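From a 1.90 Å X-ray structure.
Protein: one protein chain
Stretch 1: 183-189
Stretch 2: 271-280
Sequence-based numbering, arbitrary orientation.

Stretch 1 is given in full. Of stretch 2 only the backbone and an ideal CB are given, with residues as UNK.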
# COMPACT_ATOMS: atom_id res chain seq x y z
N ALA A 183 -17.52 -1.68 1.86
CA ALA A 183 -17.16 -3.02 1.39
C ALA A 183 -16.92 -3.99 2.54
O ALA A 183 -16.49 -5.13 2.33
CB ALA A 183 -15.93 -2.97 0.47
N GLY A 184 -17.17 -3.53 3.77
CA GLY A 184 -17.12 -4.39 4.94
C GLY A 184 -15.75 -4.46 5.61
O GLY A 184 -15.55 -5.25 6.52
N GLY A 185 -14.82 -3.63 5.17
CA GLY A 185 -13.48 -3.67 5.73
C GLY A 185 -13.20 -2.55 6.73
O GLY A 185 -14.07 -1.71 7.01
N MET A 186 -11.98 -2.55 7.26
CA MET A 186 -11.50 -1.46 8.10
C MET A 186 -10.48 -0.63 7.32
O MET A 186 -9.65 -1.17 6.58
CB MET A 186 -10.87 -2.02 9.39
CG MET A 186 -11.89 -2.64 10.35
SD MET A 186 -11.13 -3.34 11.82
CE MET A 186 -10.75 -1.85 12.76
N ALA A 187 -10.59 0.70 7.43
CA ALA A 187 -9.64 1.61 6.79
C ALA A 187 -8.45 1.87 7.72
O ALA A 187 -8.62 1.91 8.95
CB ALA A 187 -10.32 2.91 6.41
N VAL A 188 -7.27 2.00 7.13
CA VAL A 188 -6.02 2.11 7.88
C VAL A 188 -5.11 3.17 7.25
O VAL A 188 -4.82 3.10 6.06
CB VAL A 188 -5.25 0.75 7.85
CG1 VAL A 188 -3.92 0.85 8.61
CG2 VAL A 188 -6.12 -0.39 8.39
N ILE A 189 -4.64 4.13 8.04
CA ILE A 189 -3.67 5.09 7.52
C ILE A 189 -2.33 4.37 7.40
O ILE A 189 -1.79 3.86 8.39
CB ILE A 189 -3.50 6.29 8.47
CG1 ILE A 189 -4.78 7.14 8.49
CG2 ILE A 189 -2.29 7.13 8.04
CD1 ILE A 189 -4.79 8.19 9.60
N UNK A 271 -4.25 -4.59 18.59
CA UNK A 271 -3.93 -5.09 17.25
C UNK A 271 -5.16 -5.17 16.35
O UNK A 271 -6.18 -5.72 16.75
CB UNK A 271 -3.28 -6.47 17.35
N UNK A 272 -5.05 -4.64 15.14
CA UNK A 272 -6.20 -4.60 14.25
C UNK A 272 -6.69 -6.01 13.84
O UNK A 272 -7.88 -6.20 13.58
CB UNK A 272 -5.85 -3.79 13.00
N UNK A 273 -5.78 -6.99 13.79
CA UNK A 273 -6.18 -8.34 13.36
C UNK A 273 -7.20 -9.00 14.29
O UNK A 273 -8.03 -9.81 13.85
CB UNK A 273 -4.94 -9.23 13.26
N UNK A 274 -7.16 -8.65 15.57
CA UNK A 274 -8.16 -9.16 16.50
C UNK A 274 -9.58 -8.69 16.13
O UNK A 274 -10.57 -9.38 16.42
CB UNK A 274 -7.82 -8.72 17.92
N UNK A 275 -9.67 -7.53 15.50
CA UNK A 275 -10.97 -6.96 15.09
C UNK A 275 -11.42 -7.43 13.70
O UNK A 275 -12.57 -7.20 13.30
CB UNK A 275 -10.89 -5.43 15.10
N UNK A 276 -10.51 -8.03 12.95
CA UNK A 276 -10.81 -8.49 11.60
C UNK A 276 -11.13 -9.99 11.50
O UNK A 276 -11.27 -10.53 10.39
CB UNK A 276 -9.62 -8.17 10.69
N UNK A 277 -11.20 -10.66 12.65
CA UNK A 277 -11.32 -12.12 12.65
C UNK A 277 -12.49 -12.67 11.84
O UNK A 277 -12.36 -13.72 11.20
CB UNK A 277 -11.45 -12.61 14.09
N UNK A 278 -13.62 -11.98 11.86
CA UNK A 278 -14.79 -12.42 11.10
C UNK A 278 -14.58 -12.29 9.58
O UNK A 278 -15.33 -12.89 8.80
CB UNK A 278 -16.02 -11.61 11.53
N UNK A 279 -13.61 -11.49 9.17
CA UNK A 279 -13.32 -11.33 7.74
C UNK A 279 -12.17 -12.19 7.25
O UNK A 279 -11.90 -12.22 6.05
CB UNK A 279 -13.01 -9.86 7.44
N UNK A 280 -11.49 -12.87 8.16
CA UNK A 280 -10.39 -13.75 7.74
C UNK A 280 -10.89 -14.94 6.91
O UNK A 280 -11.87 -15.61 7.28
CB UNK A 280 -9.63 -14.26 8.97

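Position 271 has phi/psi of -66/132, an extended conformation ahead of the helical turns, and its CB finds nothing of stretch 1 within reach. The phi suits many residues, proline among them, and stretch 1 does not choose. The deposited residue is Pro271, whose carbonyl O accepts a weak bond from the backbone N of position 274.

At 272 the CA-to-CB bond points toward the strand, and the ideal CB lies 5.3 Å from Met186 CE. What stretch 1 offers is wholly apolar, the end of a methionine and, further along, the CG2 methyl of Val188. That gap leaves room for a side chain of moderate length, so isoleucine, leucine or methionine would suit, whereas a charge would find no partner here. The deposited residue is Ile272. With both chi angles t, it sends CG1 to 3.8 Å from Met186 CE and CD1 to 3.6 Å from Val188 CG2, so one extended branch touches two residues of the strand that both point this way.

The next two positions ask nothing of stretch 1. At 273 CB points away, at 274 it is out of reach, and helical angles of -63/-29 at both leave the choice wide. They hold Trp273 and Arg274, whose side chains stay more than 8 Å from the other stretch.

Position 275 points toward Met186, and its ideal CB is already 3.9 Å from Met186 SD. The first carbon therefore makes the contact by itself; alanine would do, as would a longer chain able to turn off the sulfur. Glu275 takes the second course: CB packs at 3.9 Å from Met186 SD, while chi1 and chi2, both m, lead the carboxylate away.

At 276 CB points sideways, 5.2 Å from Met186 SD, and the CA atoms of the two stretches come nearest here, CA of 276 and CA of Met186 being 7.9 Å apart. An apolar chain that bends back toward the thioether would fit, leucine or perhaps methionine. Leu276, with chi1 m and chi2 t, brings CD2 to 3.7 Å from Met186 SD. Met186 is thus met by three residues spread over little more than one turn.

Positions 277 and 278 keep helical angles, but their CB atoms are out of reach, and almost any residue without special backbone demands would serve. They are Glu277 and Ala278.

At 279 CB points toward stretch 1, 5.3 Å from Gly184 O, a carbonyl left as an acceptor where the chain leaves a helix with positive phi. A donor on a chain long enough to span the gap is wanted: lysine, glutamine or arginine. Arg279 donates from NE to Gly184 O at 2.8 Å, nearly straight at 177°, with the oxygen near the guanidinium plane at its edge. A water accepts from Arg279 NH2 at 2.9 Å and gives a weak bond to the same Gly184 O at 3.5 Å.

Position 280 turns extended again, out of reach and unconstrained by stretch 1; it is Ile280.

Stretch 2 (271-280) PIWRELEARI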
# COMPACT_ATOMS: atom_id res chain seq x y z
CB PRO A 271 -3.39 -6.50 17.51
CG PRO A 271 -3.01 -6.52 18.96
CD PRO A 271 -3.99 -5.59 19.64
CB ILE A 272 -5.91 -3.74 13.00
CG1 ILE A 272 -7.23 -3.26 12.38
CG2 ILE A 272 -5.02 -4.51 12.01
CD1 ILE A 272 -7.06 -2.14 11.36
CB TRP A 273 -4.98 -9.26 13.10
CG TRP A 273 -3.94 -9.28 14.16
CD1 TRP A 273 -3.87 -10.12 15.23
CD2 TRP A 273 -2.77 -8.45 14.23
NE1 TRP A 273 -2.74 -9.86 15.97
CE2 TRP A 273 -2.05 -8.84 15.38
CE3 TRP A 273 -2.27 -7.41 13.44
CZ2 TRP A 273 -0.85 -8.22 15.75
CZ3 TRP A 273 -1.08 -6.80 13.81
CH2 TRP A 273 -0.38 -7.21 14.95
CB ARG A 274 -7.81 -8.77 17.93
CG ARG A 274 -6.48 -9.34 18.39
CD ARG A 274 -6.18 -8.99 19.83
NE ARG A 274 -4.84 -9.40 20.24
CZ ARG A 274 -4.22 -8.96 21.33
NH1 ARG A 274 -4.83 -8.09 22.13
NH2 ARG A 274 -3.00 -9.38 21.63
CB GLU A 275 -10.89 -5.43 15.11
CG GLU A 275 -10.32 -4.85 16.42
CD GLU A 275 -11.02 -5.41 17.65
OE1 GLU A 275 -12.24 -5.64 17.58
OE2 GLU A 275 -10.33 -5.63 18.67
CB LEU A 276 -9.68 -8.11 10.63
CG LEU A 276 -9.54 -6.60 10.38
CD1 LEU A 276 -8.13 -6.25 9.91
CD2 LEU A 276 -10.59 -6.08 9.41
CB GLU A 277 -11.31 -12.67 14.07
CG GLU A 277 -9.94 -12.49 14.73
CD GLU A 277 -9.86 -13.11 16.10
OE1 GLU A 277 -10.85 -13.73 16.54
OE2 GLU A 277 -8.78 -12.98 16.74
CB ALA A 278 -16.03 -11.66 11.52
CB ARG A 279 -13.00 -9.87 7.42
CG ARG A 279 -14.11 -8.92 7.80
CD ARG A 279 -15.24 -8.96 6.77
NE ARG A 279 -16.20 -7.92 7.11
CZ ARG A 279 -17.39 -8.14 7.66
NH1 ARG A 279 -17.82 -9.38 7.87
NH2 ARG A 279 -18.17 -7.10 7.96
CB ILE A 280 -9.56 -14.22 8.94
CG1 ILE A 280 -8.88 -13.02 9.61
CG2 ILE A 280 -8.51 -15.25 8.49
CD1 ILE A 280 -8.11 -13.34 10.89
O HOH W 1 -17.94 -4.38 8.89
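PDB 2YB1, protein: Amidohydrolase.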